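Local coordinates for protein DNA ligase (PDB 3GDE) that probably seals nicks in double-stranded DNA during replication, recombination and repair, using ATP and releasing AMP and diphosphate, at residues 271-276 with 532-537; 300-305 with 314-319. All coordinates share one frame; numbering follows the deposited sequence.

Contact 1: 271-276 with 532-537. With PO4 (phosphate ion), chain B; PO4 (phosphate ion), chain D.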
ATOM      1  N   SER A 271       3.804   3.054  -9.564  1.00 29.49           N
ATOM      2  CA  SER A 271       2.713   3.962  -9.244  1.00 29.40           C
ATOM      3  C   SER A 271       2.929   4.634  -7.876  1.00 29.58           C
ATOM      4  O   SER A 271       3.970   4.454  -7.238  1.00 29.47           O
ATOM      5  CB  SER A 271       1.390   3.202  -9.277  1.00 29.48           C
ATOM      6  OG  SER A 271       1.348   2.233  -8.240  1.00 29.93           O
ATOM      7  N   ARG A 272       1.947   5.426  -7.448  1.00 29.95           N
ATOM      8  CA  ARG A 272       1.982   6.150  -6.171  1.00 30.45           C
ATOM      9  C   ARG A 272       2.186   5.198  -4.998  1.00 30.54           C
ATOM     10  O   ARG A 272       2.922   5.517  -4.069  1.00 29.96           O
ATOM     11  CB  ARG A 272       0.697   7.007  -6.029  1.00 30.44           C
ATOM     12  CG  ARG A 272       0.232   7.460  -4.638  1.00 29.90           C
ATOM     13  CD  ARG A 272       1.093   8.523  -3.951  1.00 30.77           C
ATOM     14  NE  ARG A 272       1.808   7.862  -2.875  1.00 34.49           N
ATOM     15  CZ  ARG A 272       1.566   7.982  -1.574  1.00 33.12           C
ATOM     16  NH1 ARG A 272       0.650   8.813  -1.097  1.00 30.47           N
ATOM     17  NH2 ARG A 272       2.301   7.268  -0.743  1.00 36.19           N
ATOM     18  N   ARG A 273       1.550   4.027  -5.066  1.00 31.23           N
ATOM     19  CA  ARG A 273       1.672   3.004  -4.013  1.00 32.48           C
ATOM     20  C   ARG A 273       2.750   1.977  -4.366  1.00 33.05           C
ATOM     21  O   ARG A 273       2.859   0.912  -3.737  1.00 33.07           O
ATOM     22  CB  ARG A 273       0.333   2.295  -3.728  1.00 32.49           C
ATOM     23  CG  ARG A 273      -0.974   3.064  -4.006  1.00 33.07           C
ATOM     24  CD  ARG A 273      -1.088   4.485  -3.425  1.00 34.62           C
ATOM     25  NE  ARG A 273      -0.946   4.609  -1.973  1.00 35.20           N
ATOM     26  CZ  ARG A 273      -1.402   5.644  -1.256  1.00 35.15           C
ATOM     27  NH1 ARG A 273      -2.050   6.648  -1.842  1.00 34.48           N
ATOM     28  NH2 ARG A 273      -1.209   5.685   0.059  1.00 34.12           N
ATOM     29  N   LEU A 274       3.546   2.328  -5.378  1.00 33.70           N
ATOM     30  CA  LEU A 274       4.669   1.544  -5.852  1.00 34.54           C
ATOM     31  C   LEU A 274       4.287   0.155  -6.371  1.00 35.38           C
ATOM     32  O   LEU A 274       4.997  -0.809  -6.120  1.00 35.60           O
ATOM     33  CB  LEU A 274       5.797   1.469  -4.804  1.00 34.55           C
ATOM     34  CG  LEU A 274       6.356   2.786  -4.257  1.00 34.13           C
ATOM     35  CD1 LEU A 274       7.401   2.497  -3.204  1.00 34.97           C
ATOM     36  CD2 LEU A 274       6.939   3.669  -5.350  1.00 32.41           C
ATOM     37  N   GLU A 275       3.170   0.066  -7.091  1.00 35.89           N
ATOM     38  CA  GLU A 275       2.866  -1.109  -7.901  1.00 37.07           C
ATOM     39  C   GLU A 275       3.667  -0.977  -9.187  1.00 36.67           C
ATOM     40  O   GLU A 275       3.751   0.119  -9.754  1.00 36.69           O
ATOM     41  CB  GLU A 275       1.370  -1.183  -8.241  1.00 36.82           C
ATOM     42  CG  GLU A 275       0.937  -2.464  -8.979  1.00 38.84           C
ATOM     43  CD  GLU A 275      -0.332  -2.298  -9.843  1.00 39.75           C
ATOM     44  OE1 GLU A 275      -1.062  -1.285  -9.685  1.00 43.85           O
ATOM     45  OE2 GLU A 275      -0.605  -3.194 -10.687  1.00 42.65           O
ATOM     46  N   ASN A 276       4.254  -2.087  -9.637  1.00 36.46           N
ATOM     47  CA  ASN A 276       4.934  -2.147 -10.930  1.00 36.39           C
ATOM     48  C   ASN A 276       3.885  -2.122 -12.054  1.00 36.17           C
ATOM     49  O   ASN A 276       3.158  -3.095 -12.270  1.00 36.16           O
ATOM     50  CB  ASN A 276       5.828  -3.397 -11.008  1.00 36.06           C
ATOM     51  CG  ASN A 276       6.830  -3.354 -12.164  1.00 36.37           C
ATOM     52  OD1 ASN A 276       7.969  -3.812 -12.026  1.00 36.63           O
ATOM     53  ND2 ASN A 276       6.413  -2.823 -13.303  1.00 35.71           N
ATOM     54  N   ASP A 532      -9.047  -0.500  -6.314  1.00 33.68           N
ATOM     55  CA  ASP A 532      -8.279  -1.740  -6.470  1.00 35.93           C
ATOM     56  C   ASP A 532      -6.774  -1.489  -6.464  1.00 35.89           C
ATOM     57  O   ASP A 532      -6.002  -2.375  -6.106  1.00 36.23           O
ATOM     58  CB  ASP A 532      -8.675  -2.474  -7.757  1.00 36.61           C
ATOM     59  CG  ASP A 532     -10.000  -3.203  -7.623  1.00 39.58           C
ATOM     60  OD1 ASP A 532     -10.317  -3.669  -6.500  1.00 41.86           O
ATOM     61  OD2 ASP A 532     -10.716  -3.323  -8.650  1.00 43.18           O
ATOM     62  N   ASP A 533      -6.372  -0.281  -6.856  1.00 35.90           N
ATOM     63  CA  ASP A 533      -4.962   0.118  -6.845  1.00 36.03           C
ATOM     64  C   ASP A 533      -4.391   0.266  -5.420  1.00 35.93           C
ATOM     65  O   ASP A 533      -3.201   0.565  -5.251  1.00 35.85           O
ATOM     66  CB  ASP A 533      -4.767   1.419  -7.649  1.00 35.70           C
ATOM     67  CG  ASP A 533      -5.604   2.581  -7.115  1.00 36.77           C
ATOM     68  OD1 ASP A 533      -6.834   2.409  -6.953  1.00 36.46           O
ATOM     69  OD2 ASP A 533      -5.032   3.676  -6.866  1.00 37.25           O
ATOM     70  N   LYS A 534      -5.240   0.060  -4.411  1.00 35.63           N
ATOM     71  CA  LYS A 534      -4.874   0.302  -3.016  1.00 35.60           C
ATOM     72  C   LYS A 534      -5.150  -0.899  -2.104  1.00 36.01           C
ATOM     73  O   LYS A 534      -6.296  -1.354  -1.989  1.00 35.86           O
ATOM     74  CB  LYS A 534      -5.591   1.548  -2.467  1.00 35.04           C
ATOM     75  CG  LYS A 534      -5.257   2.833  -3.183  1.00 34.16           C
ATOM     76  CD  LYS A 534      -5.721   4.022  -2.398  1.00 33.62           C
ATOM     77  CE  LYS A 534      -5.238   5.320  -3.016  1.00 34.12           C
ATOM     78  NZ  LYS A 534      -5.803   6.508  -2.302  1.00 34.67           N
ATOM     79  N   ASP A 535      -4.090  -1.398  -1.463  1.00 36.28           N
ATOM     80  CA  ASP A 535      -4.197  -2.407  -0.402  1.00 36.98           C
ATOM     81  C   ASP A 535      -4.565  -1.721   0.918  1.00 36.29           C
ATOM     82  O   ASP A 535      -4.468  -0.497   1.017  1.00 36.51           O
ATOM     83  CB  ASP A 535      -2.859  -3.136  -0.225  1.00 37.70           C
ATOM     84  CG  ASP A 535      -2.574  -4.131  -1.326  1.00 40.06           C
ATOM     85  OD1 ASP A 535      -3.529  -4.679  -1.927  1.00 43.95           O
ATOM     86  OD2 ASP A 535      -1.376  -4.388  -1.579  1.00 43.28           O
ATOM     87  N   VAL A 536      -4.947  -2.495   1.933  1.00 35.91           N
ATOM     88  CA  VAL A 536      -5.348  -1.906   3.224  1.00 35.84           C
ATOM     89  C   VAL A 536      -4.229  -1.110   3.887  1.00 35.80           C
ATOM     90  O   VAL A 536      -4.499  -0.148   4.600  1.00 35.61           O
ATOM     91  CB  VAL A 536      -5.987  -2.915   4.255  1.00 35.87           C
ATOM     92  CG1 VAL A 536      -6.451  -4.173   3.590  1.00 35.64           C
ATOM     93  CG2 VAL A 536      -5.038  -3.235   5.421  1.00 35.90           C
ATOM     94  N   ASP A 537      -2.974  -1.474   3.640  1.00 36.27           N
ATOM     95  CA  ASP A 537      -1.892  -0.667   4.206  1.00 36.66           C
ATOM     96  C   ASP A 537      -1.541   0.571   3.368  1.00 36.03           C
ATOM     97  O   ASP A 537      -0.616   1.303   3.705  1.00 36.51           O
ATOM     98  CB  ASP A 537      -0.673  -1.513   4.613  1.00 37.44           C
ATOM     99  CG  ASP A 537       0.052  -2.114   3.435  1.00 40.03           C
ATOM    100  OD1 ASP A 537       0.444  -1.341   2.525  1.00 42.83           O
ATOM    101  OD2 ASP A 537       0.257  -3.358   3.441  1.00 41.98           O
TER
HETATM  102  P   PO4 B 556      -1.083  11.891  -1.667  1.00 32.49           P
HETATM  103  O1  PO4 B 556      -0.398  11.337  -2.900  1.00 33.14           O
HETATM  104  O2  PO4 B 556      -0.415  13.197  -1.329  1.00 31.51           O
HETATM  105  O3  PO4 B 556      -2.550  12.145  -1.933  1.00 31.33           O
HETATM  106  O4  PO4 B 556      -0.930  10.912  -0.537  1.00 32.73           O
HETATM  107  P   PO4 D 558      -5.314   9.401  -4.723  1.00 64.07           P
HETATM  108  O1  PO4 D 558      -4.851   8.571  -5.897  1.00 63.60           O
HETATM  109  O2  PO4 D 558      -5.000  10.858  -4.987  1.00 64.38           O
HETATM  110  O3  PO4 D 558      -6.812   9.254  -4.558  1.00 63.91           O
HETATM  111  O4  PO4 D 558      -4.596   8.941  -3.472  1.00 62.94           O
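Two positively charged ends meet here: Arg273 NH1 lies 3.8 Å from Lys534 NZ and 3.6 Å from Lys534 CE. Both face the chain D phosphate, but of the two only Lys534 is hydrogen-bonded to it, its chain, extended beyond CG, bringing NZ within 3.0 Å of O4. Arg273 NH1 stays 3.8 Å from that O4, which lies near the guanidinium plane. Salt bridges from Lys534 to Asp429 and from Arg273 to Glu538 probably help balance the charge. Nearer the main chain, Arg273 CG rests on Asp533 O at 3.6 Å. A type I beta turn from Ser271 to Leu274 carries both arginines. The contact joins the adenylation and OB-fold domains, in keeping with this ligase's closed conformation. The guanidinium groups of Arg272 and Arg273 lie face over face, each CZ 3.7 Å above the other's plane. At the guanidinium edge of Arg272, predicted to bind ATP, O4 of the chain B phosphate lies in plane, 2.7 Å from NH1, which also gives O1 a weak 3.3 Å hydrogen bond. With an alanine here, that phosphate and one Arg273 face would probably lose their partner. Arg414, Lys420 and Arg531 also bond the phosphates, probably from the crystallisation liquor.

Contact 2: 300-305 with 314-319; sequences GEVIAV and QHVLRR
Apolar side chains make most of this contact, with Val316 of the helix set against Val302 and Ala304 of the strand. The two valines cross at an angle, Val302 CG1 meeting Val316 CG1 at 3.8 Å. In Val316, CG1 is anti to the backbone N (chi1 -178°), which leaves CG2 to meet the methyl of Ala304 at 3.9 Å. Ala304 CB also touches His315 CB, at 3.8 Å. Beyond CB the His315 side chain leads away from the strand, and one face of its ring has Arg318 NH1 above its centre.

A second kind of contact is methyl against backbone. Val316 CG2 lies 3.5 Å from Val302 O and 3.5 Å from Ala304 N, so it sits against the peptide groups around Ile303. No hydrogen bond links the two segments.

This is helix-on-strand packing within the adenylation domain. The short axes cross at 100° and come within 7.3 Å, close enough for small side chains to meet the backbone. The strand alternates: Val302 and Ala304 point toward the helix, while Ile303 points away and packs on Phe253 and strand 335-342. Next to Val302 in the strand, Glu301, predicted to bind ATP, touches Arg257, another predicted ATP-binding residue. Further along the helix, a salt bridge from Arg319 to Asp283 ties it to helix 282-291.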
ATOM      1  N   GLY A 300       7.133  11.839 -11.718  1.00 30.63           N
ATOM      2  CA  GLY A 300       6.213  12.432 -12.673  1.00 31.05           C
ATOM      3  C   GLY A 300       4.725  12.208 -12.442  1.00 31.49           C
ATOM      4  O   GLY A 300       4.306  11.488 -11.541  1.00 30.89           O
ATOM      5  N   GLU A 301       3.928  12.849 -13.287  1.00 32.03           N
ATOM      6  CA  GLU A 301       2.500  12.633 -13.309  1.00 32.70           C
ATOM      7  C   GLU A 301       2.085  12.117 -14.684  1.00 32.59           C
ATOM      8  O   GLU A 301       2.437  12.702 -15.717  1.00 32.21           O
ATOM      9  CB  GLU A 301       1.779  13.939 -12.986  1.00 33.02           C
ATOM     10  CG  GLU A 301       0.411  13.753 -12.380  1.00 34.81           C
ATOM     11  CD  GLU A 301       0.434  13.491 -10.881  1.00 37.11           C
ATOM     12  OE1 GLU A 301      -0.583  12.971 -10.371  1.00 41.27           O
ATOM     13  OE2 GLU A 301       1.430  13.807 -10.201  1.00 36.71           O
ATOM     14  N   VAL A 302       1.357  11.007 -14.694  1.00 32.59           N
ATOM     15  CA  VAL A 302       0.766  10.496 -15.932  1.00 32.66           C
ATOM     16  C   VAL A 302      -0.686  10.980 -16.027  1.00 33.21           C
ATOM     17  O   VAL A 302      -1.471  10.825 -15.079  1.00 32.63           O
ATOM     18  CB  VAL A 302       0.859   8.956 -16.012  1.00 32.42           C
ATOM     19  CG1 VAL A 302       0.066   8.418 -17.187  1.00 32.31           C
ATOM     20  CG2 VAL A 302       2.304   8.538 -16.149  1.00 33.07           C
ATOM     21  N   ILE A 303      -1.034  11.588 -17.158  1.00 33.73           N
ATOM     22  CA  ILE A 303      -2.397  12.065 -17.360  1.00 34.98           C
ATOM     23  C   ILE A 303      -3.024  11.423 -18.593  1.00 35.98           C
ATOM     24  O   ILE A 303      -2.331  11.107 -19.566  1.00 36.36           O
ATOM     25  CB  ILE A 303      -2.502  13.628 -17.415  1.00 34.96           C
ATOM     26  CG1 ILE A 303      -1.804  14.188 -18.664  1.00 34.89           C
ATOM     27  CG2 ILE A 303      -1.976  14.264 -16.123  1.00 34.44           C
ATOM     28  CD1 ILE A 303      -1.834  15.699 -18.783  1.00 35.20           C
ATOM     29  N   ALA A 304      -4.333  11.213 -18.538  1.00 37.00           N
ATOM     30  CA  ALA A 304      -5.067  10.693 -19.680  1.00 38.16           C
ATOM     31  C   ALA A 304      -5.502  11.867 -20.542  1.00 39.33           C
ATOM     32  O   ALA A 304      -6.019  12.855 -20.029  1.00 39.28           O
ATOM     33  CB  ALA A 304      -6.263   9.879 -19.222  1.00 37.80           C
ATOM     34  N   VAL A 305      -5.257  11.769 -21.848  1.00 41.07           N
ATOM     35  CA  VAL A 305      -5.688  12.793 -22.812  1.00 42.57           C
ATOM     36  C   VAL A 305      -6.481  12.155 -23.958  1.00 43.77           C
ATOM     37  O   VAL A 305      -6.297  10.981 -24.269  1.00 44.14           O
ATOM     38  CB  VAL A 305      -4.504  13.640 -23.362  1.00 42.53           C
ATOM     39  CG1 VAL A 305      -3.801  14.384 -22.232  1.00 41.90           C
ATOM     40  CG2 VAL A 305      -3.518  12.777 -24.129  1.00 42.46           C
ATOM     41  N   GLN A 314      -8.985   8.606 -12.996  1.00 34.44           N
ATOM     42  CA  GLN A 314      -9.428   7.211 -12.909  1.00 34.55           C
ATOM     43  C   GLN A 314      -9.341   6.502 -14.266  1.00 34.52           C
ATOM     44  O   GLN A 314      -9.367   5.278 -14.334  1.00 34.25           O
ATOM     45  CB  GLN A 314     -10.831   7.083 -12.290  1.00 34.72           C
ATOM     46  CG  GLN A 314     -12.006   7.507 -13.197  1.00 34.25           C
ATOM     47  CD  GLN A 314     -12.348   8.991 -13.112  1.00 35.42           C
ATOM     48  OE1 GLN A 314     -13.342   9.424 -13.680  1.00 37.59           O
ATOM     49  NE2 GLN A 314     -11.537   9.771 -12.400  1.00 35.56           N
ATOM     50  N   HIS A 315      -9.220   7.292 -15.333  1.00 34.79           N
ATOM     51  CA  HIS A 315      -8.904   6.774 -16.659  1.00 35.07           C
ATOM     52  C   HIS A 315      -7.479   6.221 -16.711  1.00 34.38           C
ATOM     53  O   HIS A 315      -7.252   5.161 -17.295  1.00 34.32           O
ATOM     54  CB  HIS A 315      -9.116   7.851 -17.730  1.00 35.49           C
ATOM     55  CG  HIS A 315     -10.556   8.138 -18.023  1.00 37.41           C
ATOM     56  ND1 HIS A 315     -11.029   8.336 -19.302  1.00 40.00           N
ATOM     57  CD2 HIS A 315     -11.629   8.259 -17.205  1.00 40.31           C
ATOM     58  CE1 HIS A 315     -12.330   8.570 -19.257  1.00 41.55           C
ATOM     59  NE2 HIS A 315     -12.718   8.530 -17.996  1.00 41.00           N
ATOM     60  N   VAL A 316      -6.524   6.931 -16.108  1.00 34.13           N
ATOM     61  CA  VAL A 316      -5.161   6.403 -15.963  1.00 34.02           C
ATOM     62  C   VAL A 316      -5.181   5.117 -15.117  1.00 34.70           C
ATOM     63  O   VAL A 316      -4.471   4.157 -15.421  1.00 34.44           O
ATOM     64  CB  VAL A 316      -4.168   7.427 -15.342  1.00 33.92           C
ATOM     65  CG1 VAL A 316      -2.768   6.834 -15.276  1.00 32.53           C
ATOM     66  CG2 VAL A 316      -4.144   8.740 -16.132  1.00 32.64           C
ATOM     67  N   LEU A 317      -6.011   5.102 -14.073  1.00 35.11           N
ATOM     68  CA  LEU A 317      -6.127   3.930 -13.210  1.00 36.11           C
ATOM     69  C   LEU A 317      -6.620   2.701 -13.975  1.00 37.06           C
ATOM     70  O   LEU A 317      -6.147   1.598 -13.720  1.00 37.09           O
ATOM     71  CB  LEU A 317      -7.008   4.214 -11.976  1.00 35.39           C
ATOM     72  CG  LEU A 317      -6.513   5.248 -10.950  1.00 34.80           C
ATOM     73  CD1 LEU A 317      -7.512   5.389  -9.800  1.00 32.49           C
ATOM     74  CD2 LEU A 317      -5.091   4.941 -10.417  1.00 32.62           C
ATOM     75  N   ARG A 318      -7.557   2.898 -14.908  1.00 38.55           N
ATOM     76  CA  ARG A 318      -8.015   1.819 -15.805  1.00 40.19           C
ATOM     77  C   ARG A 318      -6.892   1.219 -16.641  1.00 40.46           C
ATOM     78  O   ARG A 318      -6.827   0.005 -16.807  1.00 40.77           O
ATOM     79  CB  ARG A 318      -9.116   2.301 -16.744  1.00 40.29           C
ATOM     80  CG  ARG A 318     -10.481   2.350 -16.106  1.00 43.61           C
ATOM     81  CD  ARG A 318     -11.577   2.085 -17.127  1.00 48.30           C
ATOM     82  NE  ARG A 318     -12.770   2.872 -16.823  1.00 51.62           N
ATOM     83  CZ  ARG A 318     -13.033   4.067 -17.348  1.00 53.80           C
ATOM     84  NH1 ARG A 318     -12.197   4.613 -18.226  1.00 55.41           N
ATOM     85  NH2 ARG A 318     -14.142   4.713 -17.006  1.00 54.74           N
ATOM     86  N   ARG A 319      -6.028   2.079 -17.176  1.00 41.33           N
ATOM     87  CA  ARG A 319      -4.821   1.645 -17.876  1.00 42.22           C
ATOM     88  C   ARG A 319      -3.962   0.797 -16.948  1.00 43.30           C
ATOM     89  O   ARG A 319      -3.511  -0.277 -17.337  1.00 43.50           O
ATOM     90  CB  ARG A 319      -4.009   2.848 -18.383  1.00 41.88           C
ATOM     91  CG  ARG A 319      -4.625   3.630 -19.549  1.00 40.71           C
ATOM     92  CD  ARG A 319      -4.555   2.880 -20.884  1.00 38.76           C
ATOM     93  NE  ARG A 319      -3.238   2.297 -21.105  1.00 38.04           N
ATOM     94  CZ  ARG A 319      -2.271   2.842 -21.831  1.00 36.53           C
ATOM     95  NH1 ARG A 319      -2.458   3.993 -22.454  1.00 36.77           N
ATOM     96  NH2 ARG A 319      -1.110   2.216 -21.941  1.00 37.39           N
TER

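How the contacts relate
The helices of the N-terminal region come first in the chain, before either contact. Segment 271-276 then follows strand 268-271 in the adenylation domain and meets its partner only much later in the chain. The chain runs through helix 282-291 into strand 296-306, where contact 2 begins. Contact 2 closes after eight intervening residues, which include strand 309-311, and stays within the adenylation domain. Contact 1 closes only after 255 intervening residues, once the chain has passed through the OB-fold strands. Contact 2 therefore lies wholly within its span. The two contacts also meet in space: Leu317 CD2 packs on Asp533 OD2 at 3.8 Å, joining helix 313-321 to the loop after strand 526-530.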